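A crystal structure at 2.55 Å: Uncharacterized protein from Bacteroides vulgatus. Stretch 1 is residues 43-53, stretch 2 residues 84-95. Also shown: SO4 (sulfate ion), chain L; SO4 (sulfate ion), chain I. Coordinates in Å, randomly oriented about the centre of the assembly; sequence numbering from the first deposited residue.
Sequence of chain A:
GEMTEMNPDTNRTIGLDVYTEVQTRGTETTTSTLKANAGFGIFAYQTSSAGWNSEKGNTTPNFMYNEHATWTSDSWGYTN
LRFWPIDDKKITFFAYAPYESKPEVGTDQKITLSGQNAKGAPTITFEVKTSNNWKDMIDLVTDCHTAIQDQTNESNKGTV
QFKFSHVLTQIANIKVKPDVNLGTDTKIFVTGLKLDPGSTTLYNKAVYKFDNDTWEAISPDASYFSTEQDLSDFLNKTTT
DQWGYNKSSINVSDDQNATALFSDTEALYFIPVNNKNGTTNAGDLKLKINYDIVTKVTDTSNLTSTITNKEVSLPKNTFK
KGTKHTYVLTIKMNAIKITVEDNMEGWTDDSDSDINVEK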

# COMPACT_ATOMS: atom_id res chain seq x y z
N PHE A 43 17.54 -9.65 6.65
CA PHE A 43 17.89 -9.96 8.03
C PHE A 43 18.16 -11.43 8.07
O PHE A 43 17.39 -12.19 7.49
CB PHE A 43 16.79 -9.60 9.02
CG PHE A 43 16.47 -8.14 9.18
CD1 PHE A 43 15.50 -7.53 8.38
CD2 PHE A 43 17.04 -7.40 10.21
CE1 PHE A 43 15.14 -6.18 8.58
CE2 PHE A 43 16.70 -6.05 10.40
CZ PHE A 43 15.76 -5.46 9.59
N ALA A 44 19.26 -11.86 8.70
CA ALA A 44 19.56 -13.28 8.83
C ALA A 44 20.08 -13.57 10.23
O ALA A 44 20.97 -12.89 10.73
CB ALA A 44 20.53 -13.72 7.76
N TYR A 45 19.48 -14.58 10.86
CA TYR A 45 19.76 -15.02 12.22
C TYR A 45 20.28 -16.44 12.23
O TYR A 45 19.56 -17.39 11.90
CB TYR A 45 18.45 -14.94 13.05
CG TYR A 45 17.81 -13.57 13.17
CD1 TYR A 45 17.18 -12.97 12.08
CD2 TYR A 45 17.71 -12.94 14.40
CE1 TYR A 45 16.55 -11.73 12.20
CE2 TYR A 45 17.05 -11.72 14.54
CZ TYR A 45 16.51 -11.10 13.42
OH TYR A 45 15.89 -9.88 13.55
N GLN A 46 21.54 -16.60 12.58
CA GLN A 46 22.13 -17.93 12.69
C GLN A 46 21.86 -18.53 14.09
O GLN A 46 22.15 -17.89 15.12
CB GLN A 46 23.63 -17.89 12.38
CG GLN A 46 24.22 -19.29 12.26
CD GLN A 46 25.69 -19.23 12.05
OE1 GLN A 46 26.19 -19.65 11.01
NE2 GLN A 46 26.40 -18.71 13.03
N THR A 47 21.27 -19.73 14.11
CA THR A 47 20.96 -20.49 15.32
C THR A 47 21.68 -21.84 15.25
O THR A 47 22.27 -22.19 14.22
CB THR A 47 19.42 -20.73 15.47
OG1 THR A 47 18.99 -21.80 14.62
CG2 THR A 47 18.56 -19.48 15.27
N SER A 48 21.54 -22.63 16.30
CA SER A 48 22.03 -24.01 16.27
C SER A 48 20.98 -24.86 15.52
O SER A 48 19.93 -24.34 15.13
CB SER A 48 22.24 -24.52 17.69
OG SER A 48 21.03 -24.90 18.32
N SER A 49 21.24 -26.16 15.37
CA SER A 49 20.29 -27.09 14.79
C SER A 49 18.95 -27.10 15.59
O SER A 49 17.93 -27.49 15.01
CB SER A 49 20.89 -28.49 14.76
OG SER A 49 20.94 -29.03 16.07
N ALA A 50 18.94 -26.69 16.88
CA ALA A 50 17.72 -26.62 17.73
C ALA A 50 16.60 -25.79 17.05
O ALA A 50 15.42 -26.13 17.18
CB ALA A 50 18.04 -26.05 19.11
N GLY A 51 16.99 -24.74 16.33
CA GLY A 51 16.09 -23.94 15.51
C GLY A 51 15.62 -22.59 16.01
O GLY A 51 15.79 -22.23 17.17
N TRP A 52 14.93 -21.90 15.10
CA TRP A 52 14.43 -20.55 15.28
C TRP A 52 13.39 -20.42 16.38
O TRP A 52 13.56 -19.56 17.23
CB TRP A 52 13.87 -20.02 13.94
CG TRP A 52 13.30 -18.64 14.03
CD1 TRP A 52 12.00 -18.29 13.85
CD2 TRP A 52 14.01 -17.43 14.34
NE1 TRP A 52 11.85 -16.93 14.04
CE2 TRP A 52 13.06 -16.38 14.34
CE3 TRP A 52 15.36 -17.13 14.63
CZ2 TRP A 52 13.41 -15.05 14.61
CZ3 TRP A 52 15.70 -15.82 14.91
CH2 TRP A 52 14.73 -14.79 14.89
N ASN A 53 12.33 -21.23 16.39
CA ASN A 53 11.29 -21.06 17.40
C ASN A 53 11.82 -21.32 18.82
O ASN A 53 11.46 -20.59 19.74
CB ASN A 53 10.03 -21.89 17.08
CG ASN A 53 9.30 -21.39 15.84
OD1 ASN A 53 9.16 -22.11 14.84
ND2 ASN A 53 8.83 -20.12 15.84
N TRP A 84 27.12 -20.72 3.77
CA TRP A 84 26.32 -21.61 4.59
C TRP A 84 27.22 -22.21 5.65
O TRP A 84 28.41 -22.41 5.37
CB TRP A 84 25.67 -22.74 3.77
CG TRP A 84 24.58 -22.29 2.84
CD1 TRP A 84 24.66 -22.18 1.49
CD2 TRP A 84 23.24 -21.90 3.19
NE1 TRP A 84 23.47 -21.73 0.97
CE2 TRP A 84 22.58 -21.55 2.00
CE3 TRP A 84 22.53 -21.82 4.40
CZ2 TRP A 84 21.23 -21.14 1.97
CZ3 TRP A 84 21.21 -21.38 4.39
CH2 TRP A 84 20.57 -21.07 3.18
N PRO A 85 26.73 -22.53 6.86
CA PRO A 85 27.62 -23.15 7.85
C PRO A 85 28.18 -24.50 7.36
O PRO A 85 27.55 -25.19 6.56
CB PRO A 85 26.72 -23.32 9.07
CG PRO A 85 25.61 -22.35 8.88
CD PRO A 85 25.37 -22.35 7.41
N ILE A 86 29.39 -24.85 7.82
CA ILE A 86 30.03 -26.14 7.52
C ILE A 86 29.38 -27.21 8.42
O ILE A 86 29.25 -28.37 8.01
CB ILE A 86 31.58 -26.11 7.71
CG1 ILE A 86 32.23 -24.94 6.93
CG2 ILE A 86 32.23 -27.42 7.27
CD1 ILE A 86 33.43 -24.23 7.71
N ASP A 87 28.94 -26.82 9.64
CA ASP A 87 28.29 -27.74 10.57
C ASP A 87 26.74 -27.73 10.36
O ASP A 87 26.29 -27.37 9.28
CB ASP A 87 28.71 -27.41 12.02
CG ASP A 87 28.41 -25.99 12.47
OD1 ASP A 87 27.75 -25.25 11.71
OD2 ASP A 87 28.80 -25.62 13.60
N ASP A 88 25.95 -28.14 11.38
CA ASP A 88 24.50 -28.32 11.29
C ASP A 88 23.68 -27.11 11.76
O ASP A 88 22.46 -27.21 11.95
CB ASP A 88 24.07 -29.59 12.06
CG ASP A 88 24.59 -29.75 13.48
OD1 ASP A 88 24.95 -28.73 14.12
OD2 ASP A 88 24.58 -30.89 13.97
N LYS A 89 24.36 -25.95 11.88
CA LYS A 89 23.75 -24.68 12.23
C LYS A 89 22.75 -24.27 11.15
O LYS A 89 22.92 -24.61 9.97
CB LYS A 89 24.83 -23.60 12.41
CG LYS A 89 25.48 -23.64 13.77
CD LYS A 89 26.20 -22.34 14.08
CE LYS A 89 27.70 -22.43 13.96
NZ LYS A 89 28.12 -22.52 12.54
N LYS A 90 21.70 -23.56 11.57
CA LYS A 90 20.61 -23.10 10.71
C LYS A 90 20.61 -21.58 10.58
O LYS A 90 21.15 -20.90 11.47
CB LYS A 90 19.26 -23.59 11.28
CG LYS A 90 19.09 -25.11 11.17
CD LYS A 90 17.79 -25.64 11.77
CE LYS A 90 17.78 -27.14 11.59
NZ LYS A 90 16.72 -27.83 12.36
N ILE A 91 20.06 -21.05 9.47
CA ILE A 91 19.93 -19.59 9.26
C ILE A 91 18.48 -19.26 8.93
O ILE A 91 17.88 -19.88 8.05
CB ILE A 91 20.91 -18.99 8.21
CG1 ILE A 91 22.38 -19.40 8.48
CG2 ILE A 91 20.78 -17.45 8.17
CD1 ILE A 91 23.21 -19.22 7.24
N THR A 92 17.92 -18.29 9.66
CA THR A 92 16.56 -17.81 9.47
C THR A 92 16.65 -16.43 8.81
O THR A 92 17.38 -15.54 9.28
CB THR A 92 15.77 -17.82 10.79
OG1 THR A 92 15.40 -19.16 11.04
CG2 THR A 92 14.48 -17.01 10.71
N PHE A 93 15.89 -16.28 7.73
CA PHE A 93 15.86 -15.06 6.94
C PHE A 93 14.52 -14.36 7.05
O PHE A 93 13.49 -14.99 7.30
CB PHE A 93 16.18 -15.38 5.46
CG PHE A 93 17.53 -16.03 5.24
CD1 PHE A 93 17.69 -17.41 5.34
CD2 PHE A 93 18.65 -15.25 4.92
CE1 PHE A 93 18.95 -18.00 5.17
CE2 PHE A 93 19.90 -15.84 4.74
CZ PHE A 93 20.04 -17.21 4.85
N PHE A 94 14.58 -13.03 6.89
CA PHE A 94 13.48 -12.06 6.78
C PHE A 94 13.91 -11.05 5.73
O PHE A 94 15.11 -10.84 5.54
CB PHE A 94 13.16 -11.37 8.12
CG PHE A 94 12.79 -12.31 9.24
CD1 PHE A 94 11.49 -12.79 9.36
CD2 PHE A 94 13.74 -12.74 10.16
CE1 PHE A 94 11.15 -13.68 10.39
CE2 PHE A 94 13.40 -13.61 11.20
CZ PHE A 94 12.11 -14.09 11.29
N ALA A 95 12.95 -10.42 5.06
CA ALA A 95 13.28 -9.43 4.05
C ALA A 95 12.16 -8.40 3.96
O ALA A 95 11.02 -8.71 4.30
CB ALA A 95 13.49 -10.10 2.70
S SO4 L . 30.98 -22.22 9.88
O1 SO4 L . 30.88 -22.02 8.43
O2 SO4 L . 29.80 -21.67 10.54
O3 SO4 L . 31.09 -23.66 10.18
O4 SO4 L . 32.17 -21.51 10.37
S SO4 I . 13.45 -27.62 13.72
O1 SO4 I . 12.75 -27.38 12.45
O2 SO4 I . 12.55 -27.41 14.85
O3 SO4 I . 13.90 -29.01 13.76
O4 SO4 I . 14.59 -26.70 13.79
O HOH W 1 17.43 -20.82 12.35
O HOH W 2 24.08 -26.63 15.71

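This contact is a two-stranded antiparallel pairing, closed on one face by an aromatic and threonine cluster and extended past the strand end by lysine, water and sulfate. Strand 43-47 runs against strand 90-95 with 159° between their directions, and three hydrogen-bonded pairs alternate with two non-hydrogen-bonded ones. Each hydrogen-bonded pair is reciprocal: Tyr-45 N gives to Thr-92 O at 2.8 Å and Thr-92 N returns to Tyr-45 O at 2.9 Å, and Phe-43 with Phe-94 and Thr-47 with Lys-90 repeat the pattern. At the non-hydrogen-bonded pairs the strands come closer, Ala-44 CA to Phe-93 CA 4.5 Å and Gln-46 CA to Ile-91 CA 4.4 Å, and alpha hydrogens also meet carbonyls, as at Ala-44 CA to Thr-92 O, 3.2 Å.

The alternation sorts the side chains. Ala-44, Gln-46, Ile-91 and Phe-93 share one face, where the small Ala-44 CB lies 3.8 Å from Ile-91 CG2 and 3.7 Å from Phe-93 CD2. These three are buried and apolar; polar Gln-46 takes the partly exposed end, its CD 3.7 Å from Lys-89 CD. On the other face, Phe-94 meets both Tyr-45 and Trp-52. Its edge points toward the face of Trp-52, with Phe-94 CZ 3.7 Å from Trp-52 CZ2. Trp-52, from the helix after the loop, also receives Thr-92 CG2 over its five-membered ring, 3.8 Å from the centroid, a CH-pi contact. The hydroxyl of Thr-92 is joined to that of Thr-47 through water 1.

Beyond the last pair, an extended Lys-90 satisfies a loop carbonyl: its NZ donates to Ser-49 O at 2.9 Å and to O4 of the chain I sulfate at 2.8 Å. Gly-51, just before the helix, adopts backbone angles that call for glycine, and a CB there would also clash with that sulfate oxygen. Water 2 links Ser-49 N to Asp-88 OD1. Lys-89 NZ forms a salt bridge with Asp-87 OD1 at 2.9 Å and donates to O2 of the chain L sulfate at 2.7 Å.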